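Local atomic coordinates of extracellular ligand-binding receptor (Desulfohalobium retbaense DSM 5692, PDB entry 5ERE), a protein that probably acts as an extracellular sensor: its periplasmic-binding-protein domain holds 2-oxo-4-methylpentanoic acid, and a second, Cache-type domain holds cytosine. Residues Ala120-Asp125 against Tyr308-Val313; Pro326-Gln331 against His471-Glu476. All blocks are in the same frame, centred on the assembly; numbering follows the deposited sequence.

Both contacts are small, apolar and built round a phenylalanine. Contact 1 sets helix 112-123 against strand 304-314 within the periplasmic-binding-protein region, and is partly buried. Contact 2 sets helix 324-357 against the loop before strand 476-480, and is the more buried. They share no element, yet they touch. Ala121 O takes a probable hydrogen bond from Gln331 NE2 (2.9 Å), and Tyr308 N lies 3.0 Å from Asn472 O, probably also bonded. Apolar packing joins them as well: Phe310 of contact 1 touches both Phe473 and Met327 of contact 2. Contact 1 pairs two rings obliquely; contact 2 lays a leucine methyl over a ring face.

Contact 1 of 2, residues Ala120-Asp125 against Tyr308-Val313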
ATOM      1  N   ALA A 120       6.672  -4.665  -1.837  1.00 39.63           N
ATOM      2  CA  ALA A 120       6.833  -5.100  -3.227  1.00 50.83           C
ATOM      3  C   ALA A 120       7.248  -3.979  -4.167  1.00 54.06           C
ATOM      4  O   ALA A 120       7.795  -4.253  -5.229  1.00 55.43           O
ATOM      5  CB  ALA A 120       5.519  -5.740  -3.745  1.00 46.80           C
ATOM      6  N   ALA A 121       6.975  -2.729  -3.807  1.00 44.57           N
ATOM      7  CA  ALA A 121       7.363  -1.615  -4.673  1.00 48.20           C
ATOM      8  C   ALA A 121       8.866  -1.461  -4.712  1.00 46.46           C
ATOM      9  O   ALA A 121       9.412  -0.963  -5.686  1.00 54.99           O
ATOM     10  CB  ALA A 121       6.735  -0.288  -4.218  1.00 35.52           C
ATOM     11  N   TYR A 122       9.515  -1.832  -3.614  1.00 42.12           N
ATOM     12  CA  TYR A 122      10.970  -1.787  -3.526  1.00 48.85           C
ATOM     13  C   TYR A 122      11.578  -3.052  -4.144  1.00 49.33           C
ATOM     14  O   TYR A 122      12.510  -2.970  -4.941  1.00 51.30           O
ATOM     15  CB  TYR A 122      11.395  -1.647  -2.068  1.00 46.56           C
ATOM     16  CG  TYR A 122      12.882  -1.541  -1.849  1.00 45.96           C
ATOM     17  CD1 TYR A 122      13.578  -0.414  -2.273  1.00 56.70           C
ATOM     18  CD2 TYR A 122      13.589  -2.544  -1.196  1.00 47.05           C
ATOM     19  CE1 TYR A 122      14.937  -0.290  -2.073  1.00 55.16           C
ATOM     20  CE2 TYR A 122      14.963  -2.440  -1.003  1.00 44.51           C
ATOM     21  CZ  TYR A 122      15.630  -1.301  -1.444  1.00 55.00           C
ATOM     22  OH  TYR A 122      16.984  -1.146  -1.259  1.00 62.56           O
ATOM     23  N   LEU A 123      11.028  -4.203  -3.767  1.00 42.08           N
ATOM     24  CA  LEU A 123      11.625  -5.510  -4.085  1.00 48.83           C
ATOM     25  C   LEU A 123      11.578  -5.825  -5.578  1.00 63.33           C
ATOM     26  O   LEU A 123      12.298  -6.711  -6.060  1.00 68.53           O
ATOM     27  CB  LEU A 123      10.918  -6.645  -3.316  1.00 46.90           C
ATOM     28  CG  LEU A 123      11.229  -6.826  -1.825  1.00 50.86           C
ATOM     29  CD1 LEU A 123      10.543  -8.064  -1.233  1.00 45.23           C
ATOM     30  CD2 LEU A 123      12.716  -6.889  -1.598  1.00 48.95           C
ATOM     31  N   THR A 124      10.731  -5.115  -6.307  1.00 58.78           N
ATOM     32  CA  THR A 124      10.496  -5.439  -7.698  1.00 67.58           C
ATOM     33  C   THR A 124      11.736  -5.103  -8.569  1.00 63.72           C
ATOM     34  O   THR A 124      11.870  -5.630  -9.654  1.00 59.44           O
ATOM     35  CB  THR A 124       9.196  -4.729  -8.208  1.00 59.26           C
ATOM     36  OG1 THR A 124       8.760  -5.317  -9.441  1.00 60.82           O
ATOM     37  CG2 THR A 124       9.377  -3.227  -8.368  1.00 45.68           C
ATOM     38  N   ASP A 125      12.660  -4.287  -8.062  1.00 57.79           N
ATOM     39  CA  ASP A 125      13.882  -3.945  -8.797  1.00 69.00           C
ATOM     40  C   ASP A 125      15.057  -4.872  -8.463  1.00 72.65           C
ATOM     41  O   ASP A 125      16.219  -4.534  -8.714  1.00 77.01           O
ATOM     42  CB  ASP A 125      14.272  -2.500  -8.508  1.00 69.94           C
ATOM     43  CG  ASP A 125      13.229  -1.518  -8.998  1.00 76.63           C
ATOM     44  OD1 ASP A 125      12.597  -1.808 -10.037  1.00 76.44           O
ATOM     45  OD2 ASP A 125      13.041  -0.471  -8.337  1.00 79.46           O
ATOM     46  N   TYR A 308       1.877   3.107   5.944  1.00 35.43           N
ATOM     47  CA  TYR A 308       3.258   2.679   6.131  1.00 32.37           C
ATOM     48  C   TYR A 308       4.162   3.462   5.177  1.00 29.97           C
ATOM     49  O   TYR A 308       3.722   3.969   4.111  1.00 29.78           O
ATOM     50  CB  TYR A 308       3.455   1.155   5.843  1.00 32.39           C
ATOM     51  CG  TYR A 308       3.128   0.200   6.965  1.00 27.87           C
ATOM     52  CD1 TYR A 308       1.959   0.322   7.705  1.00 35.79           C
ATOM     53  CD2 TYR A 308       3.972  -0.835   7.276  1.00 29.81           C
ATOM     54  CE1 TYR A 308       1.662  -0.561   8.724  1.00 29.51           C
ATOM     55  CE2 TYR A 308       3.692  -1.713   8.285  1.00 34.32           C
ATOM     56  CZ  TYR A 308       2.515  -1.553   9.022  1.00 36.36           C
ATOM     57  OH  TYR A 308       2.207  -2.400  10.036  1.00 33.88           O
ATOM     58  N   ILE A 309       5.437   3.525   5.553  1.00 35.48           N
ATOM     59  CA  ILE A 309       6.461   4.119   4.716  1.00 31.36           C
ATOM     60  C   ILE A 309       7.673   3.197   4.670  1.00 33.79           C
ATOM     61  O   ILE A 309       7.800   2.249   5.460  1.00 38.71           O
ATOM     62  CB  ILE A 309       6.952   5.472   5.204  1.00 35.46           C
ATOM     63  CG1 ILE A 309       7.311   5.396   6.698  1.00 41.99           C
ATOM     64  CG2 ILE A 309       5.905   6.499   4.940  1.00 34.41           C
ATOM     65  CD1 ILE A 309       8.207   6.521   7.202  1.00 45.41           C
ATOM     66  N   PHE A 310       8.557   3.523   3.754  1.00 33.94           N
ATOM     67  CA  PHE A 310       9.905   2.969   3.788  1.00 35.16           C
ATOM     68  C   PHE A 310      10.827   3.726   4.715  1.00 34.58           C
ATOM     69  O   PHE A 310      10.845   4.966   4.741  1.00 40.50           O
ATOM     70  CB  PHE A 310      10.472   2.938   2.389  1.00 38.20           C
ATOM     71  CG  PHE A 310       9.897   1.850   1.559  1.00 37.26           C
ATOM     72  CD1 PHE A 310      10.334   0.555   1.720  1.00 41.86           C
ATOM     73  CD2 PHE A 310       8.908   2.116   0.628  1.00 36.97           C
ATOM     74  CE1 PHE A 310       9.795  -0.477   0.950  1.00 46.99           C
ATOM     75  CE2 PHE A 310       8.370   1.097  -0.145  1.00 38.21           C
ATOM     76  CZ  PHE A 310       8.813  -0.201   0.028  1.00 39.35           C
ATOM     77  N   LYS A 311      11.542   2.950   5.519  1.00 35.34           N
ATOM     78  CA  LYS A 311      12.564   3.457   6.394  1.00 43.57           C
ATOM     79  C   LYS A 311      13.876   2.748   6.127  1.00 47.45           C
ATOM     80  O   LYS A 311      13.918   1.717   5.444  1.00 39.11           O
ATOM     81  CB  LYS A 311      12.143   3.292   7.848  1.00 37.05           C
ATOM     82  CG  LYS A 311      10.991   4.183   8.181  1.00 35.91           C
ATOM     83  CD  LYS A 311      10.646   4.181   9.648  1.00 38.24           C
ATOM     84  CE  LYS A 311      11.457   5.195  10.469  1.00 38.18           C
ATOM     85  NZ  LYS A 311      11.057   5.089  11.894  1.00 46.60           N
ATOM     86  N   LYS A 312      14.959   3.314   6.629  1.00 60.97           N
ATOM     87  CA  LYS A 312      16.230   2.631   6.512  1.00 58.01           C
ATOM     88  C   LYS A 312      17.104   2.869   7.723  1.00 51.60           C
ATOM     89  O   LYS A 312      16.975   3.855   8.427  1.00 46.16           O
ATOM     90  CB  LYS A 312      16.949   3.060   5.244  1.00 66.71           C
ATOM     91  CG  LYS A 312      17.594   4.414   5.315  1.00 70.55           C
ATOM     92  CD  LYS A 312      18.111   4.829   3.949  1.00 82.47           C
ATOM     93  CE  LYS A 312      19.191   3.913   3.357  1.00 80.95           C
ATOM     94  NZ  LYS A 312      19.049   3.849   1.867  1.00 77.75           N
ATOM     95  N   VAL A 313      17.974   1.911   7.979  1.00 49.70           N
ATOM     96  CA  VAL A 313      18.963   2.028   9.033  1.00 55.73           C
ATOM     97  C   VAL A 313      20.124   2.898   8.526  1.00 50.33           C
ATOM     98  O   VAL A 313      20.665   2.635   7.447  1.00 62.06           O
ATOM     99  CB  VAL A 313      19.457   0.628   9.447  1.00 56.97           C
ATOM    100  CG1 VAL A 313      20.471   0.689  10.585  1.00 54.34           C
ATOM    101  CG2 VAL A 313      18.270  -0.230   9.827  1.00 52.04           C
TER
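Tyr122 meets Phe310 through its CB, not through its hydroxyl. The methylene sits against the far corner of the phenylalanine ring. Tyr122 CB is 3.6 Å from Phe310 CE1 and equally 3.6 Å from Phe310 CZ. The same corner comes near the helix backbone, with Phe310 CZ at 4.1 Å from Tyr122 N. This is the tight part of the contact.

The Tyr122 and Phe310 CA atoms are 8.8 Å apart, and the Phe310 ring fills much of that distance. Its CG is anti to its own carbonyl carbon (chi1 -75°), which, with CB pointing toward the helix, brings the ring to Tyr122. Tyr122 does the reverse. Its CB points at the strand, but CG lies anti to the backbone N (chi1 -178°), which carries the ring and hydroxyl away from Phe310. The two rings form an oblique pair, with centroids 5.9 Å apart and planes at 48°. Ala121 flanks them more loosely, its CB 4.6 Å from Phe310 CE2.

Beyond this the contact opens out. Lys312 also points its CB toward the helix, but its side chain does not reach it. Tyr122 itself is partly exposed. After it the helix segment leaves the strand and ends at exposed Asp125.

The packing is structural and lies away from the ligand and calcium sites. Strand 304-314 and strand 129-134, which follows helix 112-123, belong to one mixed sheet. Neighbouring strand 228-232 sends Val228 against both Tyr122 and Phe310. The Tyr122 ring goes on to meet Phe323 and Phe126, Leu123 packs on Leu146 of helix 137-149, and Met327 of helix 324-357 touches Ala121 and Phe310.

Contact 2 of 2, residues Pro326-Gln331 against His471-Glu476; sequences PMLLTQ and HNFPVE
Leu328 carries the helix side of this contact, against Phe473 and Val475. At the start of the segment, Pro326 O accepts two bonds from opposite faces of its plane. Thr330 N and Thr330 OG1 each reach Pro326 O at 2.9 Å. Met327, a selenomethionine, runs past the loop without close contact. Leu328 follows, its CG anti to the carbonyl carbon (chi1 -76°), and sends both methyls to the loop. Leu328 CD1 lies over one face of the Phe473 ring, 3.8 Å from its centroid and 17° off the normal, a CH-pi contact. Leu328 CD2 lies 4.0 Å from Phe473 CE2. Val475 CG2 is the looser neighbour, 4.5 Å from Leu328 CD1. An alanine in place of Phe473 would probably leave the Leu328 methyls without their aromatic platform and open a gap between helix and loop. Thr330 is exposed. Gln331 closes the segment, its NE2 bonded to Ala121 O. Pro474 centres an inverse gamma turn between the two loop residues that meet Leu328. Leu559 of strand 553-561 touches Leu328, Tyr561 touches Val475, and Leu329 packs on Leu544 of strand 541-550. Phe473 also packs on Phe310 of strand 304-314 and Gln118 of helix 112-123.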
ATOM      1  N   PRO A 326      10.431   9.862  -4.937  1.00 42.05           N
ATOM      2  CA  PRO A 326      10.663   9.838  -6.381  1.00 45.58           C
ATOM      3  C   PRO A 326      10.408   8.473  -6.977  1.00 38.57           C
ATOM      4  O   PRO A 326       9.957   8.371  -8.109  1.00 44.10           O
ATOM      5  CB  PRO A 326      12.150  10.249  -6.523  1.00 51.82           C
ATOM      6  CG  PRO A 326      12.739  10.148  -5.121  1.00 51.40           C
ATOM      7  CD  PRO A 326      11.566  10.447  -4.201  1.00 42.51           C
HETATM    8  N   MSE A 327      10.708   7.416  -6.240  1.00 38.62           N
HETATM    9  CA  MSE A 327      10.374   6.074  -6.729  1.00 35.37           C
HETATM   10  C   MSE A 327       8.872   5.895  -7.069  1.00 43.19           C
HETATM   11  O   MSE A 327       8.474   5.407  -8.134  1.00 37.54           O
HETATM   12  CB  MSE A 327      10.741   5.067  -5.663  1.00 42.04           C
HETATM   13  CG  MSE A 327      10.556   3.628  -6.116  1.00 37.49           C
HETATM   14 SE   MSE A 327      10.624   2.401  -4.630  0.80 61.66          SE
HETATM   15  CE  MSE A 327       8.974   2.936  -3.728  1.00 50.67           C
ATOM     16  N   LEU A 328       8.023   6.271  -6.131  1.00 40.76           N
ATOM     17  CA  LEU A 328       6.591   6.071  -6.352  1.00 33.48           C
ATOM     18  C   LEU A 328       6.137   6.923  -7.541  1.00 37.75           C
ATOM     19  O   LEU A 328       5.389   6.461  -8.385  1.00 39.19           O
ATOM     20  CB  LEU A 328       5.787   6.416  -5.080  1.00 33.68           C
ATOM     21  CG  LEU A 328       5.844   5.377  -3.951  1.00 42.71           C
ATOM     22  CD1 LEU A 328       5.161   5.921  -2.661  1.00 43.88           C
ATOM     23  CD2 LEU A 328       5.158   4.085  -4.374  1.00 39.95           C
ATOM     24  N   LEU A 329       6.636   8.147  -7.662  1.00 39.09           N
ATOM     25  CA  LEU A 329       6.246   8.969  -8.804  1.00 35.88           C
ATOM     26  C   LEU A 329       6.697   8.341 -10.116  1.00 38.80           C
ATOM     27  O   LEU A 329       5.915   8.214 -11.064  1.00 40.24           O
ATOM     28  CB  LEU A 329       6.838  10.369  -8.677  1.00 36.47           C
ATOM     29  CG  LEU A 329       6.466  11.338  -9.797  1.00 42.05           C
ATOM     30  CD1 LEU A 329       4.919  11.573  -9.916  1.00 38.21           C
ATOM     31  CD2 LEU A 329       7.172  12.616  -9.529  1.00 43.45           C
ATOM     32  N   THR A 330       7.958   7.925 -10.167  1.00 33.53           N
ATOM     33  CA  THR A 330       8.489   7.308 -11.377  1.00 32.58           C
ATOM     34  C   THR A 330       7.747   6.053 -11.752  1.00 30.68           C
ATOM     35  O   THR A 330       7.382   5.877 -12.909  1.00 35.54           O
ATOM     36  CB  THR A 330       9.998   6.969 -11.230  1.00 37.87           C
ATOM     37  OG1 THR A 330      10.710   8.173 -10.927  1.00 48.83           O
ATOM     38  CG2 THR A 330      10.522   6.381 -12.517  1.00 46.98           C
ATOM     39  N   GLN A 331       7.502   5.192 -10.772  1.00 36.10           N
ATOM     40  CA  GLN A 331       6.766   3.954 -11.034  1.00 38.31           C
ATOM     41  C   GLN A 331       5.368   4.228 -11.587  1.00 40.59           C
ATOM     42  O   GLN A 331       4.850   3.485 -12.412  1.00 34.66           O
ATOM     43  CB  GLN A 331       6.673   3.119  -9.763  1.00 40.75           C
ATOM     44  CG  GLN A 331       8.019   2.473  -9.386  1.00 45.36           C
ATOM     45  CD  GLN A 331       7.979   1.732  -8.061  1.00 51.32           C
ATOM     46  OE1 GLN A 331       7.019   1.847  -7.286  1.00 50.28           O
ATOM     47  NE2 GLN A 331       9.028   0.957  -7.795  1.00 42.08           N
ATOM     48  N   HIS A 471      -1.750   3.460  -2.726  1.00 40.81           N
ATOM     49  CA  HIS A 471      -2.488   2.778  -1.672  1.00 41.45           C
ATOM     50  C   HIS A 471      -1.606   2.501  -0.421  1.00 43.88           C
ATOM     51  O   HIS A 471      -0.594   1.776  -0.479  1.00 39.22           O
ATOM     52  CB  HIS A 471      -3.089   1.474  -2.252  1.00 45.34           C
ATOM     53  CG  HIS A 471      -4.060   0.792  -1.343  1.00 40.74           C
ATOM     54  ND1 HIS A 471      -5.029   1.486  -0.632  1.00 47.15           N
ATOM     55  CD2 HIS A 471      -4.210  -0.504  -1.007  1.00 51.48           C
ATOM     56  CE1 HIS A 471      -5.716   0.637   0.105  1.00 52.25           C
ATOM     57  NE2 HIS A 471      -5.245  -0.580  -0.110  1.00 57.77           N
ATOM     58  N   ASN A 472      -1.984   3.153   0.675  1.00 37.10           N
ATOM     59  CA  ASN A 472      -1.464   2.956   2.042  1.00 31.20           C
ATOM     60  C   ASN A 472      -0.116   3.642   2.286  1.00 29.20           C
ATOM     61  O   ASN A 472       0.436   3.527   3.361  1.00 40.15           O
ATOM     62  CB  ASN A 472      -1.394   1.446   2.398  1.00 42.93           C
ATOM     63  CG  ASN A 472      -2.762   0.862   2.727  1.00 39.76           C
ATOM     64  OD1 ASN A 472      -3.572   1.517   3.366  1.00 39.79           O
ATOM     65  ND2 ASN A 472      -3.017  -0.378   2.306  1.00 39.25           N
ATOM     66  N   PHE A 473       0.361   4.409   1.312  1.00 34.40           N
ATOM     67  CA  PHE A 473       1.483   5.313   1.523  1.00 43.84           C
ATOM     68  C   PHE A 473       0.899   6.668   1.891  1.00 38.39           C
ATOM     69  O   PHE A 473      -0.141   7.052   1.348  1.00 34.13           O
ATOM     70  CB  PHE A 473       2.362   5.460   0.284  1.00 28.07           C
ATOM     71  CG  PHE A 473       3.152   4.238  -0.064  1.00 36.39           C
ATOM     72  CD1 PHE A 473       4.383   4.023   0.515  1.00 30.96           C
ATOM     73  CD2 PHE A 473       2.659   3.294  -0.979  1.00 35.09           C
ATOM     74  CE1 PHE A 473       5.139   2.885   0.195  1.00 41.59           C
ATOM     75  CE2 PHE A 473       3.425   2.154  -1.308  1.00 39.66           C
ATOM     76  CZ  PHE A 473       4.662   1.964  -0.711  1.00 33.01           C
ATOM     77  N   PRO A 474       1.572   7.407   2.778  1.00 36.04           N
ATOM     78  CA  PRO A 474       1.034   8.745   3.096  1.00 35.87           C
ATOM     79  C   PRO A 474       1.452   9.797   2.077  1.00 36.90           C
ATOM     80  O   PRO A 474       2.228  10.680   2.373  1.00 37.88           O
ATOM     81  CB  PRO A 474       1.644   9.038   4.473  1.00 36.62           C
ATOM     82  CG  PRO A 474       3.034   8.407   4.346  1.00 36.99           C
ATOM     83  CD  PRO A 474       2.753   7.084   3.594  1.00 38.31           C
ATOM     84  N   VAL A 475       0.935   9.697   0.868  1.00 32.17           N
ATOM     85  CA  VAL A 475       1.291  10.603  -0.214  1.00 35.99           C
ATOM     86  C   VAL A 475       0.042  10.800  -1.038  1.00 35.61           C
ATOM     87  O   VAL A 475      -0.866   9.997  -0.958  1.00 34.61           O
ATOM     88  CB  VAL A 475       2.428  10.042  -1.164  1.00 31.78           C
ATOM     89  CG1 VAL A 475       3.610   9.555  -0.380  1.00 38.11           C
ATOM     90  CG2 VAL A 475       1.881   8.917  -2.064  1.00 41.97           C
ATOM     91  N   GLU A 476       0.022  11.836  -1.868  1.00 36.33           N
ATOM     92  CA  GLU A 476      -0.983  11.934  -2.918  1.00 37.89           C
ATOM     93  C   GLU A 476      -0.341  12.201  -4.259  1.00 39.16           C
ATOM     94  O   GLU A 476       0.710  12.840  -4.336  1.00 38.25           O
ATOM     95  CB  GLU A 476      -1.998  13.040  -2.600  1.00 40.57           C
ATOM     96  CG  GLU A 476      -2.572  12.935  -1.196  1.00 47.68           C
ATOM     97  CD  GLU A 476      -3.656  13.976  -0.919  1.00 60.97           C
ATOM     98  OE1 GLU A 476      -3.699  15.010  -1.622  1.00 63.01           O
ATOM     99  OE2 GLU A 476      -4.477  13.747  -0.000  1.00 67.65           O
TER